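Local coordinates for putative phosphosugar isomerases (Salmonella typhimurium LT2, PDB 3FKJ), which probably acts as a sugar-phosphate isomerase of the SIS family, binding a phosphosugar, although its substrate is not established, at residues G58-L69 with A163-Y173; K212-F223 with I240-Y250. One frame throughout, in Å; residues are numbered along the deposited sequence. Where two conformers were deposited one is given.

Contact 1 (G58-L69 with A163-Y173); sequences GKYFLDCEASKL and ALEILAQTEGY
Helix-against-helix packing, with Phe-61 on Leu-167 at its centre and a carboxylate gripping a turn at its end, joins helix 56-65 and the chain just after it to the C-terminal half of helix 155-170. The short axes run 27° apart and approach to 9.6 Å. The backbones come nearest at Gly-58 and Ala-163, whose CA atoms are 4.9 Å apart; Gly-58 CA lies 3.6 Å from Ala-163 CB. Phe-61, with CG anti to its backbone N (chi1 178°), brings the far end of its ring to both Leu-167 and Tyr-173. Its CE2 meets Leu-167 CD2 at 3.4 Å, while its CE1-CZ edge points at one face of the Tyr-173 ring in a T-shaped pair, centroids 5.2 Å apart and planes at 87°. The other branch of Leu-167, CD1, rests on Ala-66 CA. Both helices pack beside strand 42-47 of the N-terminal parallel sheet, part of the alpha/beta SIS fold; Leu-69 CD2 and Ile-166 CG2 meet next to Val-43. Past helix 56-65 the extended chain of Glu-171 presents its carboxylate to two successive amides. Ser-67 N reaches OE2 on its syn lone pair at 2.8 Å, and Lys-68 N meets OE1 from above the carboxylate plane at 2.9 Å. Glu-65 lies by the Tyr-173 ring edge, but its carboxylate bonds Tyr-311 through OE2 and forms a salt bridge through OE1 with Lys-85 of the second subunit.

Contact 2 (K212-F223 with I240-Y250); sequences KVVYMMGSGPSF and INSASIHSGEY
Met-217, a selenomethionine, runs past Ile-245 O to the ring of Tyr-250 where two parallel strands of a right-handed beta-alpha-beta crossover lie side by side. Strand 213-218 leads through helix 223-238 to strand 241-246, an edge strand of this sheet within the chain. In the conformer described, CB of Met-217 sits 3.5 Å from Ile-245 O. Its CG, anti to the backbone N (chi1 -172°), meets Ile-245 O at 3.3 Å and Ser-247 OG, itself hydrogen-bonded to Asp-277, at 3.4 Å. The selenium stands above one face of the Tyr-250 ring, 4.6 Å from the centroid, a Met-aromatic contact; a bend at chi3 then lays CE against Tyr-250 CD1 at 3.4 Å. Backbone bonds such as Val-214 N to Asn-241 O and Ile-245 N to Met-216 O tie the strands together. Ser-242 OG adds a side-chain bond to Val-214 O. Near the C-terminal ends of the strands, the His-246 ring has Gly-218 O and Ser-219 CA over one face and meets Phe-223 obliquely. Gly-248 N bonds ND1 in the ring plane, which fixes the ring's rotation, and NE2 is hydrogen-bonded to Glu-78 of the second subunit. At the other end, Asn-241 OD1 is hydrogen-bonded to Tyr-215 OH of the second subunit, while Asn-241 N and ND2 hold Lys-212 O, at 3.0 and 2.8 Å, from opposite faces of its carbonyl plane.

How the contacts relate
Along the chain the two are in sequence, both segments of contact 1 preceding those of contact 2, and their centres lie about 26 Å apart. They share no sheet: 58-69 with 163-173 packs helices beside the five-stranded parallel sheet, whereas 212-223 with 240-250 lies within the four-stranded one, so each belongs to a different alpha/beta half of the molecule. The halves meet directly where the ring of Tyr-60 packs on the loop after strand 213-218, with Tyr-60 CD2 3.5 Å from Pro-221 CA and Tyr-60 CE1 3.6 Å from Gly-220 CA. Both contacts also touch the second subunit, so the junction between the halves and the dimer interface involve the same two regions.

Contact 1 (G58-L69 with A163-Y173)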
loop_
_atom_site.group_PDB
_atom_site.type_symbol
_atom_site.label_atom_id
_atom_site.label_comp_id
_atom_site.label_asym_id
_atom_site.label_seq_id
_atom_site.Cartn_x
_atom_site.Cartn_y
_atom_site.Cartn_z
ATOM N N GLY A 58 -2.538 9.524 -10.051
ATOM C CA GLY A 58 -3.694 10.266 -9.617
ATOM C C GLY A 58 -3.942 10.212 -8.117
ATOM O O GLY A 58 -4.295 11.245 -7.498
ATOM N N LYS A 59 -3.792 9.026 -7.534
ATOM C CA LYS A 59 -3.942 8.866 -6.087
ATOM C C LYS A 59 -3.001 9.830 -5.367
ATOM O O LYS A 59 -3.435 10.629 -4.513
ATOM C CB LYS A 59 -3.681 7.402 -5.657
ATOM C CG LYS A 59 -3.863 7.118 -4.141
ATOM C CD LYS A 59 -2.739 6.302 -3.552
ATOM C CE LYS A 59 -3.015 5.814 -2.116
ATOM N NZ LYS A 59 -3.420 6.842 -1.097
ATOM N N TYR A 60 -1.727 9.798 -5.746
ATOM C CA TYR A 60 -0.708 10.637 -5.111
ATOM C C TYR A 60 -1.006 12.143 -5.276
ATOM O O TYR A 60 -0.893 12.924 -4.312
ATOM C CB TYR A 60 0.717 10.243 -5.606
ATOM C CG TYR A 60 1.833 11.064 -4.984
ATOM C CD1 TYR A 60 2.185 10.891 -3.650
ATOM C CD2 TYR A 60 2.504 12.039 -5.704
ATOM C CE1 TYR A 60 3.170 11.650 -3.049
ATOM C CE2 TYR A 60 3.518 12.836 -5.086
ATOM C CZ TYR A 60 3.853 12.603 -3.777
ATOM O OH TYR A 60 4.839 13.351 -3.160
ATOM N N PHE A 61 -1.402 12.548 -6.478
ATOM C CA PHE A 61 -1.766 13.940 -6.737
ATOM C C PHE A 61 -2.888 14.433 -5.815
ATOM O O PHE A 61 -2.809 15.521 -5.203
ATOM C CB PHE A 61 -2.168 14.115 -8.220
ATOM C CG PHE A 61 -2.615 15.508 -8.585
ATOM C CD1 PHE A 61 -1.689 16.495 -8.873
ATOM C CD2 PHE A 61 -3.965 15.817 -8.673
ATOM C CE1 PHE A 61 -2.093 17.784 -9.225
ATOM C CE2 PHE A 61 -4.397 17.107 -9.039
ATOM C CZ PHE A 61 -3.455 18.095 -9.314
ATOM N N LEU A 62 -3.928 13.623 -5.685
ATOM C CA LEU A 62 -5.066 14.010 -4.864
ATOM C C LEU A 62 -4.691 13.984 -3.406
ATOM O O LEU A 62 -5.065 14.872 -2.675
ATOM C CB LEU A 62 -6.284 13.121 -5.138
ATOM C CG LEU A 62 -6.868 13.205 -6.561
ATOM C CD1 LEU A 62 -7.934 12.052 -6.750
ATOM C CD2 LEU A 62 -7.504 14.590 -6.819
ATOM N N ASP A 63 -3.965 12.971 -2.963
ATOM C CA ASP A 63 -3.540 12.917 -1.567
ATOM C C ASP A 63 -2.736 14.160 -1.201
ATOM O O ASP A 63 -2.843 14.654 -0.097
ATOM C CB ASP A 63 -2.684 11.680 -1.285
ATOM C CG ASP A 63 -3.489 10.414 -1.271
ATOM O OD1 ASP A 63 -4.741 10.455 -1.243
ATOM O OD2 ASP A 63 -2.852 9.359 -1.262
ATOM N N CYS A 64 -1.933 14.648 -2.137
ATOM C CA CYS A 64 -1.167 15.863 -1.928
ATOM C C CYS A 64 -1.980 17.146 -2.025
ATOM O O CYS A 64 -1.770 18.049 -1.250
ATOM C CB CYS A 64 -0.047 15.936 -2.943
ATOM S SG CYS A 64 1.267 14.740 -2.666
ATOM N N GLU A 65 -2.880 17.219 -2.999
ATOM C CA GLU A 65 -3.466 18.478 -3.443
ATOM C C GLU A 65 -4.933 18.715 -3.042
ATOM O O GLU A 65 -5.285 19.848 -2.788
ATOM C CB GLU A 65 -3.353 18.596 -4.957
ATOM C CG GLU A 65 -1.936 18.703 -5.511
ATOM C CD GLU A 65 -1.205 19.982 -5.103
ATOM O OE1 GLU A 65 -1.803 21.060 -4.831
ATOM O OE2 GLU A 65 0.003 19.900 -5.057
ATOM N N ALA A 66 -5.759 17.667 -2.969
ATOM C CA ALA A 66 -7.181 17.771 -2.585
ATOM C C ALA A 66 -7.388 17.855 -1.076
ATOM O O ALA A 66 -6.973 16.965 -0.363
ATOM C CB ALA A 66 -7.964 16.567 -3.121
ATOM N N SER A 67 -8.078 18.908 -0.613
ATOM C CA SER A 67 -8.425 19.115 0.792
ATOM C C SER A 67 -9.777 18.573 1.231
ATOM O O SER A 67 -9.994 18.322 2.427
ATOM C CB SER A 67 -8.385 20.621 1.132
ATOM O OG SER A 67 -7.091 21.116 0.885
ATOM N N LYS A 68 -10.706 18.407 0.291
ATOM C CA LYS A 68 -12.056 17.968 0.659
ATOM C C LYS A 68 -12.295 16.492 0.381
ATOM O O LYS A 68 -13.085 15.842 1.040
ATOM C CB LYS A 68 -13.100 18.773 -0.093
ATOM C CG LYS A 68 -13.092 20.277 0.171
ATOM C CD LYS A 68 -14.163 20.930 -0.732
ATOM C CE LYS A 68 -14.162 22.428 -0.695
ATOM N NZ LYS A 68 -15.413 22.928 -1.328
ATOM N N LEU A 69 -11.596 15.968 -0.598
ATOM C CA LEU A 69 -11.831 14.622 -1.075
ATOM C C LEU A 69 -11.288 13.541 -0.174
ATOM O O LEU A 69 -10.180 13.654 0.355
ATOM C CB LEU A 69 -11.134 14.500 -2.417
ATOM C CG LEU A 69 -11.740 13.710 -3.529
ATOM C CD1 LEU A 69 -13.016 14.418 -3.926
ATOM C CD2 LEU A 69 -10.727 13.673 -4.672
ATOM N N ALA A 163 -7.665 12.699 -12.105
ATOM C CA ALA A 163 -7.332 13.381 -10.845
ATOM C C ALA A 163 -7.319 14.916 -10.977
ATOM O O ALA A 163 -7.932 15.613 -10.139
ATOM C CB ALA A 163 -5.995 12.911 -10.288
ATOM N N LEU A 164 -6.563 15.412 -11.978
ATOM C CA LEU A 164 -6.488 16.844 -12.273
ATOM C C LEU A 164 -7.888 17.459 -12.391
ATOM O O LEU A 164 -8.171 18.496 -11.790
ATOM C CB LEU A 164 -5.738 17.089 -13.593
ATOM C CG LEU A 164 -5.738 18.511 -14.165
ATOM C CD1 LEU A 164 -4.873 19.392 -13.276
ATOM C CD2 LEU A 164 -5.279 18.513 -15.664
ATOM N N GLU A 165 -8.741 16.806 -13.176
ATOM C CA GLU A 165 -10.103 17.282 -13.418
ATOM C C GLU A 165 -11.034 17.200 -12.228
ATOM O O GLU A 165 -11.820 18.121 -11.998
ATOM C CB GLU A 165 -10.710 16.561 -14.629
ATOM C CG GLU A 165 -10.050 16.957 -15.937
ATOM C CD GLU A 165 -10.242 18.434 -16.277
ATOM O OE1 GLU A 165 -11.272 19.053 -15.893
ATOM O OE2 GLU A 165 -9.352 18.975 -16.952
ATOM N N ILE A 166 -10.912 16.139 -11.433
ATOM C CA ILE A 166 -11.686 16.044 -10.192
ATOM C C ILE A 166 -11.348 17.209 -9.266
ATOM O O ILE A 166 -12.232 17.837 -8.733
ATOM C CB ILE A 166 -11.551 14.681 -9.499
ATOM C CG1 ILE A 166 -12.182 13.587 -10.381
ATOM C CG2 ILE A 166 -12.223 14.727 -8.096
ATOM C CD1 ILE A 166 -11.733 12.156 -10.035
ATOM N N LEU A 167 -10.065 17.508 -9.120
ATOM C CA LEU A 167 -9.613 18.537 -8.238
ATOM C C LEU A 167 -10.003 19.873 -8.779
ATOM O O LEU A 167 -10.552 20.691 -8.054
ATOM C CB LEU A 167 -8.072 18.487 -8.051
ATOM C CG LEU A 167 -7.434 19.609 -7.193
ATOM C CD1 LEU A 167 -7.740 19.502 -5.722
ATOM C CD2 LEU A 167 -5.915 19.704 -7.446
ATOM N N ALA A 168 -9.696 20.120 -10.046
ATOM C CA ALA A 168 -9.962 21.408 -10.649
ATOM C C ALA A 168 -11.455 21.754 -10.608
ATOM O O ALA A 168 -11.801 22.897 -10.335
ATOM C CB ALA A 168 -9.436 21.476 -12.143
ATOM N N GLN A 169 -12.329 20.788 -10.892
ATOM C CA GLN A 169 -13.760 21.098 -11.042
ATOM C C GLN A 169 -14.520 21.050 -9.702
ATOM O O GLN A 169 -15.700 21.357 -9.656
ATOM C CB GLN A 169 -14.409 20.145 -12.059
ATOM C CG GLN A 169 -13.945 20.359 -13.505
ATOM C CD GLN A 169 -14.643 19.457 -14.494
ATOM O OE1 GLN A 169 -15.860 19.293 -14.450
ATOM N NE2 GLN A 169 -13.879 18.869 -15.399
ATOM N N THR A 170 -13.836 20.631 -8.628
ATOM C CA THR A 170 -14.422 20.633 -7.286
ATOM C C THR A 170 -13.773 21.646 -6.330
ATOM O O THR A 170 -14.448 22.246 -5.516
ATOM C CB THR A 170 -14.380 19.213 -6.642
ATOM O OG1 THR A 170 -13.022 18.787 -6.441
ATOM C CG2 THR A 170 -15.106 18.201 -7.517
ATOM N N GLU A 171 -12.469 21.823 -6.397
ATOM C CA GLU A 171 -11.786 22.726 -5.474
ATOM C C GLU A 171 -11.044 23.854 -6.179
ATOM O O GLU A 171 -10.617 24.813 -5.552
ATOM C CB GLU A 171 -10.796 21.936 -4.603
ATOM C CG GLU A 171 -11.436 20.888 -3.740
ATOM C CD GLU A 171 -10.451 20.095 -2.864
ATOM O OE1 GLU A 171 -10.767 18.915 -2.557
ATOM O OE2 GLU A 171 -9.405 20.642 -2.432
ATOM N N GLY A 172 -10.869 23.722 -7.473
ATOM C CA GLY A 172 -9.970 24.578 -8.227
ATOM C C GLY A 172 -8.524 24.133 -8.057
ATOM O O GLY A 172 -8.161 23.498 -7.077
ATOM N N TYR A 173 -7.694 24.478 -9.032
ATOM C CA TYR A 173 -6.297 24.147 -8.972
ATOM C C TYR A 173 -5.526 25.195 -9.708
ATOM O O TYR A 173 -5.643 25.299 -10.923
ATOM C CB TYR A 173 -6.047 22.776 -9.607
ATOM C CG TYR A 173 -4.607 22.352 -9.580
ATOM C CD1 TYR A 173 -3.867 22.376 -8.373
ATOM C CD2 TYR A 173 -3.980 21.895 -10.728
ATOM C CE1 TYR A 173 -2.525 21.955 -8.332
ATOM C CE2 TYR A 173 -2.642 21.468 -10.705
ATOM C CZ TYR A 173 -1.923 21.496 -9.493
ATOM O OH TYR A 173 -0.617 21.087 -9.459
HETATM O O HOH W 1 0.621 21.686 -7.488
HETATM O O HOH W 2 -16.537 21.758 -4.002
#

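Contact 2 (K212-F223 with I240-Y250)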
loop_
_atom_site.group_PDB
_atom_site.type_symbol
_atom_site.label_atom_id
_atom_site.label_comp_id
_atom_site.label_asym_id
_atom_site.label_seq_id
_atom_site.Cartn_x
_atom_site.Cartn_y
_atom_site.Cartn_z
ATOM N N LYS A 212 18.461 -13.555 -8.473
ATOM C CA LYS A 212 17.257 -14.306 -8.112
ATOM C C LYS A 212 16.309 -13.506 -7.198
ATOM O O LYS A 212 15.162 -13.897 -7.027
ATOM C CB LYS A 212 17.658 -15.561 -7.317
ATOM C CG LYS A 212 18.838 -16.368 -7.860
ATOM C CD LYS A 212 18.389 -17.651 -8.551
ATOM C CE LYS A 212 19.597 -18.548 -8.845
ATOM N NZ LYS A 212 19.223 -19.809 -9.554
ATOM N N VAL A 213 16.841 -12.479 -6.532
ATOM C CA VAL A 213 16.074 -11.586 -5.647
ATOM C C VAL A 213 16.436 -10.135 -5.962
ATOM O O VAL A 213 17.610 -9.751 -5.942
ATOM C CB VAL A 213 16.365 -11.797 -4.148
ATOM C CG1 VAL A 213 15.347 -10.993 -3.317
ATOM C CG2 VAL A 213 16.303 -13.276 -3.771
ATOM N N VAL A 214 15.424 -9.335 -6.274
ATOM C CA VAL A 214 15.626 -7.909 -6.521
ATOM C C VAL A 214 14.642 -7.090 -5.661
ATOM O O VAL A 214 13.431 -7.374 -5.661
ATOM C CB VAL A 214 15.459 -7.580 -8.029
ATOM C CG1 VAL A 214 15.471 -6.049 -8.264
ATOM C CG2 VAL A 214 16.538 -8.282 -8.841
ATOM N N TYR A 215 15.145 -6.070 -4.973
ATOM C CA TYR A 215 14.265 -5.138 -4.233
ATOM C C TYR A 215 14.027 -3.815 -5.031
ATOM O O TYR A 215 14.979 -3.171 -5.451
ATOM C CB TYR A 215 14.789 -4.871 -2.807
ATOM C CG TYR A 215 14.777 -6.108 -1.931
ATOM C CD1 TYR A 215 13.575 -6.589 -1.384
ATOM C CD2 TYR A 215 15.949 -6.835 -1.688
ATOM C CE1 TYR A 215 13.543 -7.731 -0.611
ATOM C CE2 TYR A 215 15.937 -7.983 -0.905
ATOM C CZ TYR A 215 14.714 -8.431 -0.363
ATOM O OH TYR A 215 14.648 -9.551 0.418
HETATM N N MSE A 216 12.744 -3.511 -5.286
HETATM C CA MSE A 216 12.293 -2.241 -5.868
HETATM C C MSE A 216 12.067 -1.203 -4.787
HETATM O O MSE A 216 11.535 -1.507 -3.681
HETATM C CB MSE A 216 10.989 -2.415 -6.627
HETATM C CG MSE A 216 11.067 -3.361 -7.823
HETATM SE SE MSE A 216 12.488 -2.999 -9.069
HETATM C CE MSE A 216 12.021 -1.031 -9.320
HETATM N N MSE A 217 12.472 0.019 -5.083
HETATM C CA MSE A 217 12.354 1.109 -4.116
HETATM C C MSE A 217 12.009 2.433 -4.803
HETATM O O MSE A 217 12.370 2.682 -5.956
HETATM C CB MSE A 217 13.663 1.213 -3.293
HETATM C CG MSE A 217 13.623 2.185 -2.115
HETATM SE SE MSE A 217 15.300 2.204 -1.067
HETATM C CE MSE A 217 15.511 0.344 -0.845
ATOM N N GLY A 218 11.303 3.263 -4.053
ATOM C CA GLY A 218 10.831 4.536 -4.485
ATOM C C GLY A 218 10.030 5.150 -3.365
ATOM O O GLY A 218 9.744 4.510 -2.343
ATOM N N SER A 219 9.676 6.410 -3.560
ATOM C CA SER A 219 8.871 7.146 -2.601
ATOM C C SER A 219 7.983 8.095 -3.329
ATOM O O SER A 219 8.146 8.302 -4.523
ATOM C CB SER A 219 9.774 7.947 -1.643
ATOM O OG SER A 219 10.487 8.959 -2.346
ATOM N N GLY A 220 7.081 8.731 -2.600
ATOM C CA GLY A 220 6.211 9.756 -3.203
ATOM C C GLY A 220 5.571 9.355 -4.505
ATOM O O GLY A 220 4.894 8.331 -4.559
ATOM N N PRO A 221 5.787 10.145 -5.581
ATOM C CA PRO A 221 5.055 9.889 -6.813
ATOM C C PRO A 221 5.526 8.623 -7.543
ATOM O O PRO A 221 4.826 8.127 -8.419
ATOM C CB PRO A 221 5.393 11.126 -7.669
ATOM C CG PRO A 221 6.753 11.459 -7.247
ATOM C CD PRO A 221 6.748 11.252 -5.763
ATOM N N SER A 222 6.740 8.161 -7.228
ATOM C CA SER A 222 7.334 7.000 -7.886
ATOM C C SER A 222 7.070 5.635 -7.208
ATOM O O SER A 222 7.512 4.602 -7.728
ATOM C CB SER A 222 8.852 7.183 -7.986
ATOM O OG SER A 222 9.237 8.349 -8.665
ATOM N N PHE A 223 6.409 5.619 -6.042
ATOM C CA PHE A 223 6.256 4.409 -5.311
ATOM C C PHE A 223 5.379 3.380 -6.046
ATOM O O PHE A 223 5.685 2.190 -6.065
ATOM C CB PHE A 223 5.787 4.645 -3.884
ATOM C CG PHE A 223 5.621 3.372 -3.128
ATOM C CD1 PHE A 223 6.724 2.615 -2.814
ATOM C CD2 PHE A 223 4.384 2.879 -2.832
ATOM C CE1 PHE A 223 6.604 1.406 -2.182
ATOM C CE2 PHE A 223 4.260 1.675 -2.171
ATOM C CZ PHE A 223 5.384 0.948 -1.838
ATOM N N ILE A 240 11.475 -13.541 -11.067
ATOM C CA ILE A 240 12.551 -13.112 -10.143
ATOM C C ILE A 240 11.883 -12.678 -8.839
ATOM O O ILE A 240 10.948 -11.879 -8.850
ATOM C CB ILE A 240 13.352 -11.903 -10.734
ATOM C CG1 ILE A 240 14.172 -12.332 -11.952
ATOM C CG2 ILE A 240 14.247 -11.241 -9.663
ATOM C CD1 ILE A 240 14.511 -11.164 -12.938
ATOM N N ASN A 241 12.361 -13.209 -7.719
ATOM C CA ASN A 241 11.779 -12.919 -6.452
ATOM C C ASN A 241 11.959 -11.432 -6.195
ATOM O O ASN A 241 13.018 -10.862 -6.507
ATOM C CB ASN A 241 12.471 -13.698 -5.337
ATOM C CG ASN A 241 12.348 -15.183 -5.492
ATOM O OD1 ASN A 241 11.279 -15.750 -5.280
ATOM N ND2 ASN A 241 13.470 -15.838 -5.812
ATOM N N SER A 242 10.929 -10.800 -5.660
ATOM C CA SER A 242 10.965 -9.359 -5.497
ATOM C C SER A 242 9.997 -8.879 -4.436
ATOM O O SER A 242 8.933 -9.494 -4.185
ATOM C CB SER A 242 10.674 -8.663 -6.851
ATOM O OG SER A 242 10.866 -7.268 -6.792
ATOM N N ALA A 243 10.407 -7.786 -3.803
ATOM C CA ALA A 243 9.556 -6.978 -2.941
ATOM C C ALA A 243 9.781 -5.533 -3.305
ATOM O O ALA A 243 10.838 -5.183 -3.811
ATOM C CB ALA A 243 9.921 -7.184 -1.421
ATOM N N SER A 244 8.763 -4.717 -3.044
ATOM C CA SER A 244 8.864 -3.271 -3.064
ATOM C C SER A 244 8.939 -2.775 -1.625
ATOM O O SER A 244 8.286 -3.324 -0.713
ATOM C CB SER A 244 7.719 -2.637 -3.852
ATOM O OG SER A 244 6.497 -3.001 -3.284
ATOM N N ILE A 245 9.833 -1.817 -1.433
ATOM C CA ILE A 245 10.132 -1.152 -0.179
ATOM C C ILE A 245 10.033 0.357 -0.444
ATOM O O ILE A 245 10.735 0.900 -1.329
ATOM C CB ILE A 245 11.573 -1.420 0.312
ATOM C CG1 ILE A 245 11.853 -2.912 0.375
ATOM C CG2 ILE A 245 11.819 -0.740 1.694
ATOM C CD1 ILE A 245 13.316 -3.216 0.596
ATOM N N HIS A 246 9.181 1.032 0.314
ATOM C CA HIS A 246 9.146 2.474 0.297
ATOM C C HIS A 246 10.481 2.992 0.890
ATOM O O HIS A 246 10.977 2.476 1.934
ATOM C CB HIS A 246 7.917 2.981 1.047
ATOM C CG HIS A 246 7.676 4.445 0.891
ATOM N ND1 HIS A 246 8.491 5.395 1.468
ATOM C CD2 HIS A 246 6.716 5.125 0.220
ATOM C CE1 HIS A 246 8.051 6.598 1.149
ATOM N NE2 HIS A 246 6.984 6.462 0.385
ATOM N N SER A 247 11.080 3.974 0.205
ATOM C CA SER A 247 12.366 4.524 0.609
ATOM C C SER A 247 12.397 4.919 2.096
ATOM O O SER A 247 13.430 4.727 2.778
ATOM C CB SER A 247 12.691 5.740 -0.218
ATOM O OG SER A 247 12.849 5.450 -1.570
ATOM N N GLY A 248 11.273 5.471 2.579
ATOM C CA GLY A 248 11.101 5.912 3.945
ATOM C C GLY A 248 11.068 4.716 4.887
ATOM O O GLY A 248 11.744 4.715 5.926
ATOM N N GLU A 249 10.322 3.688 4.470
ATOM C CA GLU A 249 10.195 2.401 5.199
ATOM C C GLU A 249 11.466 1.545 5.289
ATOM O O GLU A 249 11.645 0.781 6.241
ATOM C CB GLU A 249 9.067 1.578 4.558
ATOM C CG GLU A 249 7.658 2.119 4.869
ATOM C CD GLU A 249 7.247 1.836 6.330
ATOM O OE1 GLU A 249 7.007 0.644 6.630
ATOM O OE2 GLU A 249 7.143 2.787 7.161
ATOM N N TYR A 250 12.347 1.672 4.300
ATOM C CA TYR A 250 13.603 0.921 4.253
ATOM C C TYR A 250 14.362 0.862 5.590
ATOM O O TYR A 250 14.850 -0.199 6.015
ATOM C CB TYR A 250 14.493 1.586 3.221
ATOM C CG TYR A 250 15.859 0.927 2.978
ATOM C CD1 TYR A 250 15.953 -0.364 2.465
ATOM C CD2 TYR A 250 17.021 1.623 3.207
ATOM C CE1 TYR A 250 17.182 -0.945 2.207
ATOM C CE2 TYR A 250 18.283 1.054 2.955
ATOM C CZ TYR A 250 18.357 -0.233 2.456
ATOM O OH TYR A 250 19.575 -0.816 2.184
HETATM O O HOH W 3 4.282 7.189 -1.683
#